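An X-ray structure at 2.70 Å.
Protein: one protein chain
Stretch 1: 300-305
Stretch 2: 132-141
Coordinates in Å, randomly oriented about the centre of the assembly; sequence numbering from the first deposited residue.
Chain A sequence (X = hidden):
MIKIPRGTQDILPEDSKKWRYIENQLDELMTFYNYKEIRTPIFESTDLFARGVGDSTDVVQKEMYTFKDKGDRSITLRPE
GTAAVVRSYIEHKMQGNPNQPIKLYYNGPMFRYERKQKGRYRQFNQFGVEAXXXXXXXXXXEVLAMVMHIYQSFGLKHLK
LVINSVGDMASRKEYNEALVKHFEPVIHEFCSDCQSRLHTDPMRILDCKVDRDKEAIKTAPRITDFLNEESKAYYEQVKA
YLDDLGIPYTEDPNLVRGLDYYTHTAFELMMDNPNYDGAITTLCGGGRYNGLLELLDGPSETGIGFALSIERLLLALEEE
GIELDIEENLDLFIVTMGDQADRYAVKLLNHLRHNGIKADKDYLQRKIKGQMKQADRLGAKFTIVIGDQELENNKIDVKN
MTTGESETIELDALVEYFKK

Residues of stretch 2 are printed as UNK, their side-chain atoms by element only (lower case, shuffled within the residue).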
# COMPACT_ATOMS: atom_id res chain seq x y z
N SER A 300 16.77 -23.88 -8.24
CA SER A 300 16.50 -24.62 -7.01
C SER A 300 16.70 -23.73 -5.79
O SER A 300 17.06 -24.22 -4.72
CB SER A 300 17.40 -25.84 -6.89
OG SER A 300 17.20 -26.69 -7.98
N GLU A 301 16.49 -22.43 -5.95
CA GLU A 301 16.65 -21.52 -4.84
C GLU A 301 15.86 -21.92 -3.61
O GLU A 301 14.79 -22.53 -3.72
CB GLU A 301 16.23 -20.12 -5.23
CG GLU A 301 17.06 -19.53 -6.32
CD GLU A 301 18.50 -19.41 -5.95
OE1 GLU A 301 18.80 -19.40 -4.73
OE2 GLU A 301 19.34 -19.32 -6.89
N THR A 302 16.43 -21.61 -2.46
CA THR A 302 15.83 -21.85 -1.15
C THR A 302 15.14 -20.53 -0.81
O THR A 302 15.45 -19.51 -1.41
CB THR A 302 16.91 -22.16 -0.07
OG1 THR A 302 18.19 -21.62 -0.44
CG2 THR A 302 17.04 -23.64 0.12
N GLY A 303 14.23 -20.55 0.15
CA GLY A 303 13.54 -19.32 0.50
C GLY A 303 12.62 -19.45 1.70
O GLY A 303 12.22 -20.56 2.07
N ILE A 304 12.29 -18.31 2.30
CA ILE A 304 11.42 -18.26 3.46
C ILE A 304 10.55 -17.03 3.29
O ILE A 304 10.99 -16.02 2.73
CB ILE A 304 12.24 -18.10 4.80
CG1 ILE A 304 11.33 -18.11 6.03
CG2 ILE A 304 13.07 -16.84 4.77
CD1 ILE A 304 12.05 -17.91 7.31
N GLY A 305 9.34 -17.12 3.80
CA GLY A 305 8.44 -15.99 3.73
C GLY A 305 7.28 -16.22 4.66
O GLY A 305 7.23 -17.25 5.34
N UNK A 132 14.46 -14.94 -0.88
CA UNK A 132 14.87 -16.10 -1.68
C UNK A 132 16.38 -16.08 -2.03
O UNK A 132 16.98 -15.04 -2.29
c UNK A 132 12.59 -15.90 -2.71
c UNK A 132 11.82 -15.45 -3.97
c UNK A 132 14.12 -17.58 -3.59
c UNK A 132 14.05 -16.19 -2.98
N UNK A 133 17.01 -17.25 -1.97
CA UNK A 133 18.41 -17.35 -2.28
C UNK A 133 19.42 -17.31 -1.15
O UNK A 133 20.53 -16.84 -1.37
N UNK A 134 19.08 -17.80 0.04
CA UNK A 134 20.06 -17.79 1.12
C UNK A 134 19.64 -18.63 2.30
O UNK A 134 19.30 -18.07 3.35
c UNK A 134 20.32 -16.37 1.58
N UNK A 135 19.68 -19.95 2.17
CA UNK A 135 19.28 -20.81 3.30
C UNK A 135 20.25 -20.56 4.43
O UNK A 135 21.41 -20.93 4.35
o UNK A 135 19.52 -25.32 3.33
c UNK A 135 18.54 -24.55 3.48
c UNK A 135 19.33 -22.28 2.92
c UNK A 135 18.85 -23.19 4.02
o UNK A 135 17.35 -24.83 3.15
N UNK A 136 19.77 -20.01 5.53
CA UNK A 136 20.69 -19.67 6.59
C UNK A 136 19.93 -19.29 7.85
O UNK A 136 19.05 -18.43 7.82
o UNK A 136 22.34 -18.18 8.32
n UNK A 136 23.25 -16.92 6.74
c UNK A 136 21.55 -18.49 6.08
c UNK A 136 22.43 -17.86 7.15
N UNK A 137 20.21 -19.98 8.96
CA UNK A 137 19.56 -19.71 10.24
C UNK A 137 19.44 -18.22 10.53
O UNK A 137 18.39 -17.76 10.92
c UNK A 137 21.08 -21.16 9.05
c UNK A 137 20.91 -21.60 10.49
c UNK A 137 20.50 -20.37 11.22
N UNK A 138 20.49 -17.46 10.29
CA UNK A 138 20.43 -16.04 10.58
C UNK A 138 19.37 -15.35 9.76
O UNK A 138 18.88 -14.31 10.17
o UNK A 138 22.17 -15.58 9.02
c UNK A 138 21.78 -15.40 10.36
N UNK A 139 19.02 -15.89 8.59
CA UNK A 139 17.98 -15.28 7.74
C UNK A 139 16.62 -15.53 8.36
O UNK A 139 15.78 -14.64 8.46
c UNK A 139 17.93 -15.86 6.32
c UNK A 139 19.29 -15.80 5.67
c UNK A 139 16.93 -15.08 5.49
N UNK A 140 16.41 -16.79 8.75
CA UNK A 140 15.21 -17.24 9.40
C UNK A 140 14.98 -16.35 10.60
O UNK A 140 13.91 -15.76 10.75
c UNK A 140 15.40 -18.67 9.90
c UNK A 140 15.28 -19.67 8.79
o UNK A 140 15.85 -19.46 7.71
o UNK A 140 14.59 -20.68 9.02
N UNK A 141 16.00 -16.23 11.45
CA UNK A 141 15.88 -15.38 12.63
C UNK A 141 15.43 -13.97 12.22
O UNK A 141 14.52 -13.42 12.83
c UNK A 141 17.18 -15.33 13.42

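Position 132 carries four side-chain carbons, forked at the first, with one arm two carbons long. Its backbone is extended (phi/psi -118/140), and its CA lies 4.1 Å from Gly 303 CA. The beta-branched fork with unequal arms identifies Ile 132. Its CG2 approaches Thr 302 O at 3.2 Å and Glu 301 CB at 3.7 Å, while the end of the side chain leads away from stretch 1.

Position 133 has no side-chain atoms, so it is Gly 133. Its phi/psi of 96/31 would jam a CB against the preceding carbonyl oxygen, which by itself calls for glycine. An ideal CB would also stand 3.5 Å from Glu 301 OE1; without one, Gly 133 CA meets that same OE1 at 3.2 Å.

Position 134 shows one carbon, its CB, directed away from stretch 1 and 6.0 Å from Thr 302 OG1, the nearest atom there: Ala 134.

Position 135 has three carbons in a row, the third carrying two oxygens. One oxygen lies 3.3 Å from Thr 302 CG2. Three carbons ending in a carbon with two oxygens form a carboxylate one carbon longer than aspartate's: Glu 135.

Position 136 has two carbons, the second bearing one oxygen and one nitrogen, and does not reach stretch 1. This amide is Asn 136, at the N-cap of the helix that follows.

Position 137 has three carbons closing a ring onto the backbone nitrogen, which defines Pro 137. It opens the helix without touching stretch 1.

Position 138 bears one carbon and then one oxygen: Ser 138. Its N and OG both donate to Asn 136 OD1, at 2.8 and 2.7 Å; the bond from N caps the helix.

Position 139 has one carbon carrying two more, a symmetric fork pointing toward stretch 1: Val 139. Its CG1 lies 4.3 Å from Ile 304 CG2, an apolar contact.

Position 140 has two carbons, the second carrying two oxygens: Asp 140. Its CA is 3.8 Å from Ile 304 CD1, and its CG is 4.0 Å from the same methyl. Both carboxylate oxygens are hydrogen-bonded elsewhere in the structure.

Position 141 has one carbon, directed away: Ala 141.

The contact buries 410 Å² in total and has two parts. Gly 303 and Ile 132 form an antiparallel, non-hydrogen-bonded bridge, beside which Gly 133 N donates to Thr 302 O at 2.8 Å; the 173° angle makes this bond nearly linear. Beyond the loop, the capped helix brings Val 139 and Asp 140 against Ile 304; with chi1 -177° and chi2 -178° (both t) its long arm extends so that CD1 reaches Asp 140, while its CG2 faces Val 139 CG1.

Stretch 2 132-141: IGAENPSVDA
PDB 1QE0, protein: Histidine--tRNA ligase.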